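Local coordinates for protein beta subunit of photoactivated adenylyl cyclase (Beggiatoa sp. PS, PDB 5M2A) that probably converts ATP to cyclic AMP when blue light is absorbed by its flavin-binding BLUF domain, at residues A[149-162]-A[245-259]. Numbering follows the deposited sequence.
With MG (magnesium ion), chain G.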
ATOM      1  N   PRO A 149       1.746  10.267 -14.747  1.00 53.18           N
ATOM      2  CA  PRO A 149       2.050   8.887 -15.140  1.00 52.05           C
ATOM      3  C   PRO A 149       2.915   8.840 -16.390  1.00 52.91           C
ATOM      4  O   PRO A 149       2.815   9.689 -17.278  1.00 54.58           O
ATOM      5  CB  PRO A 149       0.666   8.277 -15.387  1.00 57.82           C
ATOM      6  CG  PRO A 149      -0.258   9.104 -14.537  1.00 63.02           C
ATOM      7  CD  PRO A 149       0.296  10.500 -14.631  1.00 63.98           C
ATOM      8  N   GLN A 150       3.778   7.825 -16.449  1.00 35.52           N
ATOM      9  CA  GLN A 150       4.741   7.673 -17.529  1.00 37.05           C
ATOM     10  C   GLN A 150       4.685   6.248 -18.050  1.00 24.14           C
ATOM     11  O   GLN A 150       4.500   5.308 -17.275  1.00 25.37           O
ATOM     12  CB  GLN A 150       6.171   7.997 -17.062  1.00 44.46           C
ATOM     13  CG  GLN A 150       6.388   9.431 -16.593  1.00 49.98           C
ATOM     14  CD  GLN A 150       6.493  10.423 -17.743  1.00 61.82           C
ATOM     15  OE1 GLN A 150       6.900  10.070 -18.852  1.00 61.69           O
ATOM     16  NE2 GLN A 150       6.121  11.672 -17.479  1.00 64.83           N
ATOM     17  N   LEU A 151       4.837   6.093 -19.362  1.00 26.07           N
ATOM     18  CA  LEU A 151       5.049   4.773 -19.944  1.00 23.71           C
ATOM     19  C   LEU A 151       6.522   4.416 -19.780  1.00 23.74           C
ATOM     20  O   LEU A 151       7.390   5.080 -20.350  1.00 28.19           O
ATOM     21  CB  LEU A 151       4.658   4.759 -21.423  1.00 28.09           C
ATOM     22  CG  LEU A 151       4.678   3.368 -22.064  1.00 33.79           C
ATOM     23  CD1 LEU A 151       3.569   2.499 -21.489  1.00 32.52           C
ATOM     24  CD2 LEU A 151       4.567   3.441 -23.583  1.00 35.06           C
ATOM     25  N   VAL A 152       6.810   3.378 -19.007  1.00 23.55           N
ATOM     26  CA  VAL A 152       8.190   3.018 -18.724  1.00 22.41           C
ATOM     27  C   VAL A 152       8.402   1.567 -19.133  1.00 23.65           C
ATOM     28  O   VAL A 152       7.460   0.780 -19.237  1.00 24.38           O
ATOM     29  CB  VAL A 152       8.554   3.235 -17.239  1.00 26.42           C
ATOM     30  CG1 VAL A 152       8.599   4.727 -16.915  1.00 31.99           C
ATOM     31  CG2 VAL A 152       7.562   2.534 -16.343  1.00 31.21           C
ATOM     32  N   GLU A 153       9.661   1.222 -19.392  1.00 19.73           N
ATOM     33  CA  GLU A 153      10.042  -0.157 -19.688  1.00 24.28           C
ATOM     34  C   GLU A 153      10.433  -0.844 -18.382  1.00 20.61           C
ATOM     35  O   GLU A 153      11.368  -0.406 -17.708  1.00 21.37           O
ATOM     36  CB  GLU A 153      11.201  -0.178 -20.685  1.00 30.95           C
ATOM     37  CG  GLU A 153      10.829   0.355 -22.056  1.00 32.33           C
ATOM     38  CD  GLU A 153      12.017   0.917 -22.837  1.00 38.79           C
ATOM     39  OE1 GLU A 153      12.933   1.502 -22.218  1.00 41.96           O
ATOM     40  OE2 GLU A 153      12.030   0.779 -24.078  1.00 41.63           O
ATOM     41  N   LYS A 154       9.719  -1.909 -18.012  1.00 16.78           N
ATOM     42  CA  LYS A 154       9.977  -2.568 -16.743  1.00 18.94           C
ATOM     43  C   LYS A 154       9.978  -4.078 -16.912  1.00 16.43           C
ATOM     44  O   LYS A 154       9.227  -4.636 -17.721  1.00 18.27           O
ATOM     45  CB  LYS A 154       8.914  -2.229 -15.674  1.00 21.81           C
ATOM     46  CG  LYS A 154       8.901  -0.792 -15.188  1.00 24.66           C
ATOM     47  CD  LYS A 154      10.104  -0.494 -14.321  1.00 26.36           C
ATOM     48  CE  LYS A 154       9.868   0.721 -13.426  1.00 32.16           C
ATOM     49  NZ  LYS A 154      11.136   1.130 -12.760  1.00 27.97           N
ATOM     50  N   ILE A 155      10.804  -4.726 -16.103  1.00 16.36           N
ATOM     51  CA  ILE A 155      10.687  -6.156 -15.853  1.00 15.82           C
ATOM     52  C   ILE A 155       9.736  -6.305 -14.683  1.00 16.88           C
ATOM     53  O   ILE A 155       9.952  -5.705 -13.625  1.00 19.45           O
ATOM     54  CB  ILE A 155      12.050  -6.793 -15.541  1.00 17.49           C
ATOM     55  CG1 ILE A 155      12.957  -6.695 -16.772  1.00 22.40           C
ATOM     56  CG2 ILE A 155      11.868  -8.261 -15.085  1.00 22.86           C
ATOM     57  CD1 ILE A 155      14.396  -7.172 -16.543  1.00 22.90           C
ATOM     58  N   ILE A 156       8.678  -7.080 -14.874  1.00 15.54           N
ATOM     59  CA  ILE A 156       7.708  -7.329 -13.820  1.00 18.62           C
ATOM     60  C   ILE A 156       8.021  -8.686 -13.214  1.00 20.97           C
ATOM     61  O   ILE A 156       8.243  -9.662 -13.936  1.00 15.93           O
ATOM     62  CB  ILE A 156       6.267  -7.271 -14.362  1.00 21.49           C
ATOM     63  CG1 ILE A 156       6.025  -5.927 -15.052  1.00 18.61           C
ATOM     64  CG2 ILE A 156       5.261  -7.453 -13.233  1.00 19.39           C
ATOM     65  CD1 ILE A 156       6.041  -4.733 -14.088  1.00 22.62           C
ATOM     66  N   PHE A 157       8.021  -8.740 -11.887  1.00 19.24           N
ATOM     67  CA  PHE A 157       8.359  -9.922 -11.111  1.00 15.73           C
ATOM     68  C   PHE A 157       7.110 -10.357 -10.350  1.00 14.56           C
ATOM     69  O   PHE A 157       6.454  -9.531  -9.717  1.00 17.20           O
ATOM     70  CB  PHE A 157       9.535  -9.560 -10.173  1.00 13.18           C
ATOM     71  CG  PHE A 157       9.839 -10.579  -9.090  1.00 18.96           C
ATOM     72  CD1 PHE A 157       9.001 -10.738  -7.992  1.00 16.73           C
ATOM     73  CD2 PHE A 157      11.033 -11.296  -9.126  1.00 16.91           C
ATOM     74  CE1 PHE A 157       9.303 -11.654  -6.980  1.00 22.31           C
ATOM     75  CE2 PHE A 157      11.347 -12.215  -8.102  1.00 16.13           C
ATOM     76  CZ  PHE A 157      10.484 -12.391  -7.037  1.00 17.94           C
ATOM     77  N   PHE A 158       6.771 -11.644 -10.419  1.00 17.23           N
ATOM     78  CA  PHE A 158       5.743 -12.229  -9.559  1.00 17.91           C
ATOM     79  C   PHE A 158       6.306 -13.511  -8.978  1.00 17.16           C
ATOM     80  O   PHE A 158       6.844 -14.335  -9.720  1.00 14.67           O
ATOM     81  CB  PHE A 158       4.450 -12.563 -10.321  1.00 20.52           C
ATOM     82  CG  PHE A 158       3.514 -11.410 -10.492  1.00 26.09           C
ATOM     83  CD1 PHE A 158       2.706 -10.999  -9.452  1.00 39.44           C
ATOM     84  CD2 PHE A 158       3.413 -10.756 -11.705  1.00 29.44           C
ATOM     85  CE1 PHE A 158       1.824  -9.944  -9.607  1.00 40.39           C
ATOM     86  CE2 PHE A 158       2.530  -9.698 -11.867  1.00 33.26           C
ATOM     87  CZ  PHE A 158       1.737  -9.294 -10.818  1.00 35.44           C
ATOM     88  N   SER A 159       6.192 -13.681  -7.663  1.00 17.70           N
ATOM     89  CA  SER A 159       6.555 -14.946  -7.043  1.00 16.86           C
ATOM     90  C   SER A 159       5.483 -15.316  -6.034  1.00 21.30           C
ATOM     91  O   SER A 159       4.921 -14.443  -5.377  1.00 25.52           O
ATOM     92  CB  SER A 159       7.922 -14.877  -6.366  1.00 16.26           C
ATOM     93  OG  SER A 159       7.931 -13.971  -5.276  1.00 18.40           O
ATOM     94  N   ASP A 160       5.184 -16.609  -5.914  1.00 17.08           N
ATOM     95  CA  ASP A 160       4.198 -17.021  -4.920  1.00 17.41           C
ATOM     96  C   ASP A 160       4.526 -18.423  -4.432  1.00 18.46           C
ATOM     97  O   ASP A 160       5.478 -19.060  -4.892  1.00 18.78           O
ATOM     98  CB  ASP A 160       2.766 -16.914  -5.464  1.00 20.59           C
ATOM     99  CG  ASP A 160       2.390 -18.029  -6.404  1.00 35.97           C
ATOM    100  OD1 ASP A 160       3.271 -18.787  -6.845  1.00 37.24           O
ATOM    101  OD2 ASP A 160       1.183 -18.142  -6.702  1.00 40.87           O
ATOM    102  N   ILE A 161       3.712 -18.901  -3.508  1.00 15.82           N
ATOM    103  CA  ILE A 161       4.032 -20.084  -2.718  1.00 17.92           C
ATOM    104  C   ILE A 161       3.419 -21.317  -3.362  1.00 20.31           C
ATOM    105  O   ILE A 161       2.216 -21.344  -3.653  1.00 20.03           O
ATOM    106  CB  ILE A 161       3.521 -19.915  -1.280  1.00 16.25           C
ATOM    107  CG1 ILE A 161       4.247 -18.741  -0.618  1.00 15.96           C
ATOM    108  CG2 ILE A 161       3.694 -21.199  -0.510  1.00 15.17           C
ATOM    109  CD1 ILE A 161       3.779 -18.453   0.813  1.00 19.27           C
ATOM    110  N   LEU A 162       4.239 -22.355  -3.553  1.00 17.10           N
ATOM    111  CA  LEU A 162       3.760 -23.603  -4.135  1.00 18.21           C
ATOM    112  C   LEU A 162       2.777 -24.291  -3.200  1.00 21.66           C
ATOM    113  O   LEU A 162       3.006 -24.375  -1.989  1.00 20.92           O
ATOM    114  CB  LEU A 162       4.938 -24.545  -4.412  1.00 23.03           C
ATOM    115  CG  LEU A 162       4.571 -25.879  -5.059  1.00 30.33           C
ATOM    116  CD1 LEU A 162       4.107 -25.644  -6.491  1.00 25.90           C
ATOM    117  CD2 LEU A 162       5.743 -26.845  -5.010  1.00 30.51           C
ATOM    118  N   LEU A 245       8.130 -25.017   2.251  1.00 21.92           N
ATOM    119  CA  LEU A 245       7.992 -23.749   1.538  1.00 18.00           C
ATOM    120  C   LEU A 245       8.835 -23.753   0.260  1.00 21.72           C
ATOM    121  O   LEU A 245      10.074 -23.791   0.313  1.00 19.53           O
ATOM    122  CB  LEU A 245       8.364 -22.579   2.457  1.00 18.42           C
ATOM    123  CG  LEU A 245       8.398 -21.155   1.882  1.00 19.08           C
ATOM    124  CD1 LEU A 245       7.054 -20.744   1.302  1.00 17.96           C
ATOM    125  CD2 LEU A 245       8.849 -20.153   2.960  1.00 20.28           C
ATOM    126  N   TYR A 246       8.143 -23.694  -0.880  1.00 17.87           N
ATOM    127  CA  TYR A 246       8.704 -23.593  -2.217  1.00 18.47           C
ATOM    128  C   TYR A 246       8.069 -22.417  -2.947  1.00 17.50           C
ATOM    129  O   TYR A 246       6.954 -21.988  -2.633  1.00 17.61           O
ATOM    130  CB  TYR A 246       8.449 -24.856  -3.044  1.00 20.53           C
ATOM    131  CG  TYR A 246       8.952 -26.130  -2.436  1.00 20.52           C
ATOM    132  CD1 TYR A 246       8.309 -26.705  -1.349  1.00 18.18           C
ATOM    133  CD2 TYR A 246      10.046 -26.794  -2.986  1.00 25.17           C
ATOM    134  CE1 TYR A 246       8.753 -27.885  -0.800  1.00 18.79           C
ATOM    135  CE2 TYR A 246      10.496 -27.980  -2.444  1.00 23.74           C
ATOM    136  CZ  TYR A 246       9.851 -28.516  -1.351  1.00 29.63           C
ATOM    137  OH  TYR A 246      10.306 -29.695  -0.820  1.00 28.88           O
ATOM    138  N   THR A 247       8.761 -21.917  -3.960  1.00 16.43           N
ATOM    139  CA  THR A 247       8.227 -20.793  -4.712  1.00 18.18           C
ATOM    140  C   THR A 247       8.298 -21.086  -6.203  1.00 21.31           C
ATOM    141  O   THR A 247       9.054 -21.948  -6.657  1.00 20.29           O
ATOM    142  CB  THR A 247       8.979 -19.489  -4.370  1.00 17.19           C
ATOM    143  OG1 THR A 247       8.274 -18.362  -4.907  1.00 16.60           O
ATOM    144  CG2 THR A 247      10.387 -19.511  -4.914  1.00 21.60           C
ATOM    145  N   GLY A 248       7.450 -20.400  -6.954  1.00 20.43           N
ATOM    146  CA  GLY A 248       7.573 -20.316  -8.408  1.00 15.65           C
ATOM    147  C   GLY A 248       7.629 -18.866  -8.764  1.00 17.78           C
ATOM    148  O   GLY A 248       7.016 -18.019  -8.094  1.00 17.73           O
ATOM    149  N   ILE A 249       8.389 -18.523  -9.805  1.00 16.40           N
ATOM    150  CA  ILE A 249       8.616 -17.121 -10.131  1.00 13.96           C
ATOM    151  C   ILE A 249       8.413 -16.917 -11.617  1.00 13.80           C
ATOM    152  O   ILE A 249       8.885 -17.724 -12.423  1.00 16.08           O
ATOM    153  CB  ILE A 249      10.020 -16.651  -9.700  1.00 19.25           C
ATOM    154  CG1 ILE A 249      10.187 -16.891  -8.191  1.00 17.29           C
ATOM    155  CG2 ILE A 249      10.229 -15.176 -10.039  1.00 15.92           C
ATOM    156  CD1 ILE A 249      11.579 -16.651  -7.634  1.00 18.19           C
ATOM    157  N   GLY A 250       7.712 -15.847 -11.974  1.00 16.43           N
ATOM    158  CA  GLY A 250       7.580 -15.438 -13.369  1.00 13.76           C
ATOM    159  C   GLY A 250       8.125 -14.036 -13.561  1.00 16.79           C
ATOM    160  O   GLY A 250       7.972 -13.178 -12.688  1.00 17.66           O
ATOM    161  N   LEU A 251       8.759 -13.809 -14.711  1.00 17.22           N
ATOM    162  CA  LEU A 251       9.251 -12.483 -15.063  1.00 16.03           C
ATOM    163  C   LEU A 251       8.794 -12.120 -16.461  1.00 14.18           C
ATOM    164  O   LEU A 251       8.813 -12.957 -17.371  1.00 17.85           O
ATOM    165  CB  LEU A 251      10.772 -12.419 -15.019  1.00 17.80           C
ATOM    166  CG  LEU A 251      11.522 -12.944 -13.799  1.00 16.59           C
ATOM    167  CD1 LEU A 251      13.005 -12.925 -14.099  1.00 16.78           C
ATOM    168  CD2 LEU A 251      11.215 -12.102 -12.574  1.00 17.51           C
ATOM    169  N   SER A 252       8.430 -10.855 -16.651  1.00 16.26           N
ATOM    170  CA  SER A 252       8.067 -10.381 -17.975  1.00 16.13           C
ATOM    171  C   SER A 252       8.744  -9.038 -18.195  1.00 17.38           C
ATOM    172  O   SER A 252       9.304  -8.447 -17.271  1.00 21.34           O
ATOM    173  CB  SER A 252       6.557 -10.237 -18.140  1.00 22.77           C
ATOM    174  OG  SER A 252       6.088  -9.198 -17.302  1.00 27.80           O
ATOM    175  N   TYR A 253       8.728  -8.587 -19.442  1.00 19.97           N
ATOM    176  CA  TYR A 253       9.324  -7.308 -19.801  1.00 19.57           C
ATOM    177  C   TYR A 253       8.402  -6.591 -20.769  1.00 23.43           C
ATOM    178  O   TYR A 253       7.929  -7.192 -21.739  1.00 23.34           O
ATOM    179  CB  TYR A 253      10.697  -7.499 -20.445  1.00 21.05           C
ATOM    180  CG  TYR A 253      11.309  -6.207 -20.928  1.00 19.88           C
ATOM    181  CD1 TYR A 253      11.675  -5.215 -20.023  1.00 23.77           C
ATOM    182  CD2 TYR A 253      11.524  -5.977 -22.275  1.00 29.39           C
ATOM    183  CE1 TYR A 253      12.248  -4.033 -20.457  1.00 24.58           C
ATOM    184  CE2 TYR A 253      12.098  -4.793 -22.717  1.00 29.39           C
ATOM    185  CZ  TYR A 253      12.449  -3.826 -21.801  1.00 26.83           C
ATOM    186  OH  TYR A 253      13.025  -2.650 -22.232  1.00 28.36           O
ATOM    187  N   GLY A 254       8.155  -5.312 -20.528  1.00 19.94           N
ATOM    188  CA  GLY A 254       7.337  -4.593 -21.483  1.00 23.15           C
ATOM    189  C   GLY A 254       7.069  -3.186 -21.015  1.00 24.48           C
ATOM    190  O   GLY A 254       7.571  -2.741 -19.975  1.00 22.77           O
ATOM    191  N   HIS A 255       6.264  -2.500 -21.820  1.00 19.75           N
ATOM    192  CA  HIS A 255       5.790  -1.153 -21.527  1.00 21.91           C
ATOM    193  C   HIS A 255       4.711  -1.220 -20.464  1.00 27.54           C
ATOM    194  O   HIS A 255       3.728  -1.952 -20.611  1.00 25.12           O
ATOM    195  CB  HIS A 255       5.217  -0.498 -22.784  1.00 27.39           C
ATOM    196  CG  HIS A 255       6.191  -0.415 -23.909  1.00 31.80           C
ATOM    197  ND1 HIS A 255       7.472  -0.916 -23.818  1.00 34.91           N
ATOM    198  CD2 HIS A 255       6.075   0.100 -25.151  1.00 33.37           C
ATOM    199  CE1 HIS A 255       8.104  -0.708 -24.958  1.00 36.03           C
ATOM    200  NE2 HIS A 255       7.279  -0.095 -25.783  1.00 37.62           N
ATOM    201  N   VAL A 256       4.891  -0.467 -19.392  1.00 23.89           N
ATOM    202  CA  VAL A 256       3.879  -0.380 -18.353  1.00 18.80           C
ATOM    203  C   VAL A 256       3.727   1.079 -17.979  1.00 22.13           C
ATOM    204  O   VAL A 256       4.698   1.843 -18.001  1.00 20.86           O
ATOM    205  CB  VAL A 256       4.219  -1.229 -17.109  1.00 27.88           C
ATOM    206  CG1 VAL A 256       4.262  -2.718 -17.471  1.00 28.32           C
ATOM    207  CG2 VAL A 256       5.534  -0.794 -16.501  1.00 28.44           C
ATOM    208  N   ILE A 257       2.499   1.471 -17.696  1.00 20.26           N
ATOM    209  CA  ILE A 257       2.221   2.804 -17.193  1.00 21.05           C
ATOM    210  C   ILE A 257       2.391   2.754 -15.684  1.00 25.31           C
ATOM    211  O   ILE A 257       1.824   1.883 -15.021  1.00 24.90           O
ATOM    212  CB  ILE A 257       0.807   3.253 -17.583  1.00 22.25           C
ATOM    213  CG1 ILE A 257       0.670   3.249 -19.105  1.00 23.27           C
ATOM    214  CG2 ILE A 257       0.505   4.642 -17.010  1.00 23.33           C
ATOM    215  CD1 ILE A 257      -0.738   3.550 -19.579  1.00 39.11           C
ATOM    216  N   GLU A 258       3.188   3.668 -15.142  1.00 22.76           N
ATOM    217  CA  GLU A 258       3.445   3.727 -13.710  1.00 24.17           C
ATOM    218  C   GLU A 258       2.973   5.072 -13.184  1.00 24.04           C
ATOM    219  O   GLU A 258       3.288   6.112 -13.769  1.00 27.52           O
ATOM    220  CB  GLU A 258       4.936   3.533 -13.397  1.00 30.10           C
ATOM    221  CG  GLU A 258       5.271   3.735 -11.920  1.00 42.97           C
ATOM    222  CD  GLU A 258       6.599   3.112 -11.508  1.00 56.17           C
ATOM    223  OE1 GLU A 258       6.597   2.245 -10.602  1.00 58.58           O
ATOM    224  OE2 GLU A 258       7.643   3.483 -12.088  1.00 60.52           O
ATOM    225  N   GLY A 259       2.207   5.052 -12.104  1.00 29.85           N
ATOM    226  CA  GLY A 259       1.738   6.294 -11.530  1.00 30.37           C
ATOM    227  C   GLY A 259       0.518   6.100 -10.649  1.00 22.27           C
ATOM    228  O   GLY A 259       0.122   4.983 -10.322  1.00 25.97           O
TER
HETATM  229 MG    MG G 405       0.307 -19.897  -4.478  1.00 32.82          MG
HETATM  230  O   HOH W   1      10.259   2.961 -11.185  1.00 43.24           O
HETATM  231  O   HOH W   2       5.323 -24.257  -0.672  1.00 18.20           O
HETATM  232  O   HOH W   3      -0.335 -21.730  -5.373  1.00 52.58           O
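Val152 and Val256 exchange two backbone hydrogen bonds, Val152 N to Val256 O (2.8 Å) and Val256 N to Val152 O, one of six such antiparallel pairs running from Gln150–Glu258 to Asp160–Gly248. Near the metal, the carbonyl of Asp160 takes a second donor, Thr247 OG1 (2.9 Å), from above its plane; this hydroxyl lies opposite its own backbone N (chi1 -168°), on the carbonyl side, and Tyr183 also bonds it. One residue on, Ile161 O binds magnesium at 2.5 Å. Toward the other end, a water joins Lys154 NZ to Glu258 OE2, bridging charges 4.3 Å apart, while Lys154 CG lies on Val256 CG2, its aliphatic stem suiting an apolar neighbour. On the opposite face Tyr253 CD1 packs 3.8 Å from Ile155 CG1. Tyr253 OH meets Glu153 CB; an alanine here would probably open a gap beside Ile155 and Glu153. Phe157 CD2 meets Leu251 CD2 (3.5 Å), and Ile249 CG2 makes an off-centre CH-pi contact with the Phe157 ring; helix 215-235 covers this layer, Leu251 touching Ile219. Gly248 and Gly250 add no side chain opposite Asp160 and Phe158. Paired backbone polar groups thus hold two cyclase-domain strands in register, presenting Ile161 O to the magnesium.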